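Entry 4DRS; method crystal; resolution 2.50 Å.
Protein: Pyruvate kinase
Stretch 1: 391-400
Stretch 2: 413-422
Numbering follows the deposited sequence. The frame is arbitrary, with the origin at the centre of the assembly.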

# COMPACT_ATOMS: atom_id res chain seq x y z
N TYR A 391 -6.14 -9.17 10.75
CA TYR A 391 -6.70 -10.16 9.82
C TYR A 391 -6.78 -9.72 8.35
O TYR A 391 -6.32 -10.45 7.48
N PRO A 392 -7.36 -8.53 8.08
CA PRO A 392 -7.34 -8.04 6.69
C PRO A 392 -5.93 -8.01 6.08
O PRO A 392 -5.76 -8.42 4.93
N VAL A 393 -4.94 -7.57 6.86
CA VAL A 393 -3.56 -7.49 6.38
C VAL A 393 -3.00 -8.89 6.11
O VAL A 393 -2.39 -9.12 5.07
N LEU A 394 -3.24 -9.80 7.05
CA LEU A 394 -2.78 -11.19 6.90
C LEU A 394 -3.39 -11.83 5.64
O LEU A 394 -2.69 -12.51 4.90
N TYR A 395 -4.68 -11.58 5.42
CA TYR A 395 -5.37 -12.12 4.25
C TYR A 395 -4.73 -11.67 2.94
O TYR A 395 -4.49 -12.50 2.06
N HIS A 396 -4.48 -10.37 2.82
CA HIS A 396 -3.91 -9.83 1.59
C HIS A 396 -2.52 -10.32 1.33
O HIS A 396 -2.15 -10.55 0.18
N ALA A 397 -1.74 -10.51 2.39
CA ALA A 397 -0.38 -11.06 2.28
C ALA A 397 -0.40 -12.46 1.65
O ALA A 397 0.31 -12.71 0.67
N ILE A 398 -1.22 -13.35 2.21
CA ILE A 398 -1.35 -14.71 1.69
C ILE A 398 -1.94 -14.72 0.27
O ILE A 398 -1.43 -15.41 -0.61
N HIS A 399 -3.00 -13.95 0.06
CA HIS A 399 -3.65 -13.87 -1.25
C HIS A 399 -2.71 -13.43 -2.35
O HIS A 399 -2.74 -13.97 -3.46
N SER A 400 -1.85 -12.46 -2.04
CA SER A 400 -0.84 -11.96 -2.98
C SER A 400 0.29 -12.96 -3.26
O SER A 400 0.84 -12.98 -4.36
N ALA A 413 -12.82 -20.68 -1.75
CA ALA A 413 -12.29 -20.49 -0.40
C ALA A 413 -11.95 -19.02 -0.12
O ALA A 413 -12.37 -18.48 0.91
N CYS A 414 -11.21 -18.40 -1.03
CA CYS A 414 -10.86 -16.98 -0.93
C CYS A 414 -12.07 -16.07 -0.87
O CYS A 414 -12.11 -15.13 -0.08
N SER A 415 -13.03 -16.33 -1.74
CA SER A 415 -14.24 -15.52 -1.80
C SER A 415 -15.07 -15.64 -0.53
O SER A 415 -15.69 -14.67 -0.11
N ALA A 416 -15.05 -16.83 0.08
CA ALA A 416 -15.73 -17.05 1.36
C ALA A 416 -15.13 -16.16 2.45
O ALA A 416 -15.86 -15.53 3.21
N VAL A 417 -13.80 -16.11 2.49
CA VAL A 417 -13.08 -15.29 3.47
C VAL A 417 -13.31 -13.79 3.23
O VAL A 417 -13.50 -13.03 4.18
N GLU A 418 -13.30 -13.38 1.96
CA GLU A 418 -13.56 -11.98 1.61
C GLU A 418 -15.01 -11.60 1.95
O GLU A 418 -15.26 -10.54 2.53
N SER A 419 -15.95 -12.48 1.59
CA SER A 419 -17.37 -12.28 1.89
C SER A 419 -17.66 -12.15 3.38
O SER A 419 -18.42 -11.28 3.79
N ALA A 420 -17.03 -13.02 4.17
CA ALA A 420 -17.21 -13.02 5.62
C ALA A 420 -16.78 -11.69 6.21
O ALA A 420 -17.43 -11.16 7.11
N HIS A 421 -15.70 -11.14 5.66
CA HIS A 421 -15.19 -9.85 6.07
C HIS A 421 -16.11 -8.73 5.68
O HIS A 421 -16.42 -7.86 6.49
N ASP A 422 -16.58 -8.76 4.43
CA ASP A 422 -17.42 -7.70 3.88
C ASP A 422 -18.79 -7.56 4.55
O ASP A 422 -19.32 -6.45 4.64

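The two stretches are helices that run nearly antiparallel, their N-to-C directions 159° apart, and their axes come no closer than 11.7 Å. At that spacing the backbones cannot touch, so the gap must be bridged by side chains. The contact is modest, burying 261 Å² in all, and Tyr 395 accounts for the largest share.

Tyr 395 points its CA-to-CB bond toward the second helix and takes the t rotamer (chi1 174°, chi2 69°), which carries the ring across the space between the helices. Tyrosine suits this position because it is both long enough to span the gap and apolar along most of its length. The ring lies against Val 417, with CD1 of Tyr 395 3.7 Å from CG1 of Val 417. The CA-to-CB bond of Val 417 points toward the first helix, and the residue is t at chi1 (175°); its branched side chain supplies apolar surface for the ring to lie against. Farther out, the phenol oxygen reaches the second helix itself: OH of Tyr 395 is 3.2 Å from the backbone O of Cys 414 and 3.6 Å from its CB. The close oxygen pair is not a hydrogen bond; the hydroxyl finds its hydrogen-bonding partner elsewhere in the structure, while O of Cys 414 accepts the helical bond from N of Glu 418 at 2.9 Å. Glu 418, set sideways, contributes its aliphatic CB, 4.2 Å from OH of Tyr 395.

Cys 414 covers the next largest area. Its CA-to-CB bond points toward the first helix, and its side chain lies beside the tyrosine hydroxyl; in the m rotamer (chi1 -72°) it also meets His 399, one turn along from Tyr 395. The CA-to-CB bond of His 399 points toward the second helix and its side chain is t (chi1 -172°), placing ND1 3.8 Å from SG of Cys 414. The sulfur sits at the edge of the imidazole, close to the ring plane, 86° off the normal, in a sulfur-aromatic contact.

At the other end of the interface, Pro 392 meets His 421. The CA-to-CB bond of His 421 points toward the first helix and its side chain is t (chi1 175°, chi2 75°), bringing its CE1 to 3.6 Å from CG of Pro 392, whose CA-to-CB bond lies sideways. The compact pyrrolidine ring, puckered C-gamma exo, offers apolar surface to the imidazole at this more open margin.

No hydrogen bond joins the two helices. Their association here rests on van der Waals packing and the sulfur-aromatic contact, while backbone hydrogen bonds hold each helix internally.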

# COMPACT_ATOMS: atom_id res chain seq x y z
CB TYR A 391 -8.03 -10.73 10.32
CG TYR A 391 -7.83 -11.78 11.38
CD1 TYR A 391 -7.46 -13.08 11.04
CD2 TYR A 391 -7.99 -11.47 12.73
CE1 TYR A 391 -7.26 -14.05 12.01
CE2 TYR A 391 -7.79 -12.43 13.71
CZ TYR A 391 -7.42 -13.71 13.35
OH TYR A 391 -7.22 -14.66 14.32
CB PRO A 392 -7.90 -6.63 6.81
CG PRO A 392 -8.83 -6.70 7.98
CD PRO A 392 -8.16 -7.64 8.95
CB VAL A 393 -2.65 -6.70 7.35
CG1 VAL A 393 -1.17 -6.92 7.03
CG2 VAL A 393 -2.98 -5.22 7.31
CB LEU A 394 -3.11 -12.01 8.15
CG LEU A 394 -2.70 -13.49 8.21
CD1 LEU A 394 -1.21 -13.69 7.96
CD2 LEU A 394 -3.11 -14.08 9.55
CB TYR A 395 -6.86 -11.74 4.26
CG TYR A 395 -7.56 -12.17 2.99
CD1 TYR A 395 -7.77 -13.52 2.72
CD2 TYR A 395 -7.98 -11.23 2.04
CE1 TYR A 395 -8.40 -13.93 1.55
CE2 TYR A 395 -8.61 -11.63 0.86
CZ TYR A 395 -8.81 -12.99 0.63
OH TYR A 395 -9.44 -13.41 -0.53
CB HIS A 396 -3.98 -8.30 1.58
CG HIS A 396 -5.39 -7.76 1.45
ND1 HIS A 396 -6.15 -7.99 0.37
CD2 HIS A 396 -6.16 -6.98 2.32
CE1 HIS A 396 -7.35 -7.40 0.53
NE2 HIS A 396 -7.35 -6.78 1.73
CB ALA A 397 0.31 -11.07 3.64
CB ILE A 398 -2.18 -15.62 2.63
CG1 ILE A 398 -1.54 -15.69 4.02
CG2 ILE A 398 -2.32 -17.02 2.05
CD1 ILE A 398 -2.49 -16.10 5.13
CB HIS A 399 -4.88 -12.96 -1.19
CG HIS A 399 -5.72 -12.98 -2.44
ND1 HIS A 399 -6.52 -14.00 -2.76
CD2 HIS A 399 -5.85 -12.04 -3.46
CE1 HIS A 399 -7.15 -13.74 -3.92
NE2 HIS A 399 -6.74 -12.54 -4.35
CB SER A 400 -0.23 -10.65 -2.48
OG SER A 400 -1.22 -9.64 -2.38
CB ALA A 413 -11.08 -21.37 -0.15
CB CYS A 414 -10.02 -16.54 -2.12
SG CYS A 414 -8.36 -17.20 -2.06
CB SER A 415 -15.05 -15.87 -3.05
OG SER A 415 -14.36 -15.43 -4.20
CB ALA A 416 -15.64 -18.51 1.77
CB VAL A 417 -11.57 -15.61 3.51
CG1 VAL A 417 -10.84 -14.67 4.45
CG2 VAL A 417 -11.35 -17.05 3.93
CB GLU A 418 -13.26 -11.70 0.14
CG GLU A 418 -13.12 -10.22 -0.18
CD GLU A 418 -13.49 -9.87 -1.61
OE1 GLU A 418 -14.50 -10.42 -2.12
OE2 GLU A 418 -12.78 -9.04 -2.23
CB SER A 419 -18.22 -13.42 1.31
OG SER A 419 -18.81 -13.03 0.09
CB ALA A 420 -16.44 -14.16 6.25
CB HIS A 421 -13.80 -9.63 5.49
CG HIS A 421 -13.23 -8.27 5.78
ND1 HIS A 421 -12.74 -7.93 6.99
CD2 HIS A 421 -13.08 -7.15 4.96
CE1 HIS A 421 -12.30 -6.65 6.95
NE2 HIS A 421 -12.51 -6.18 5.71
CB ASP A 422 -17.58 -7.86 2.37
CG ASP A 422 -16.32 -7.48 1.60
OD1 ASP A 422 -15.52 -6.67 2.11
OD2 ASP A 422 -16.14 -8.00 0.47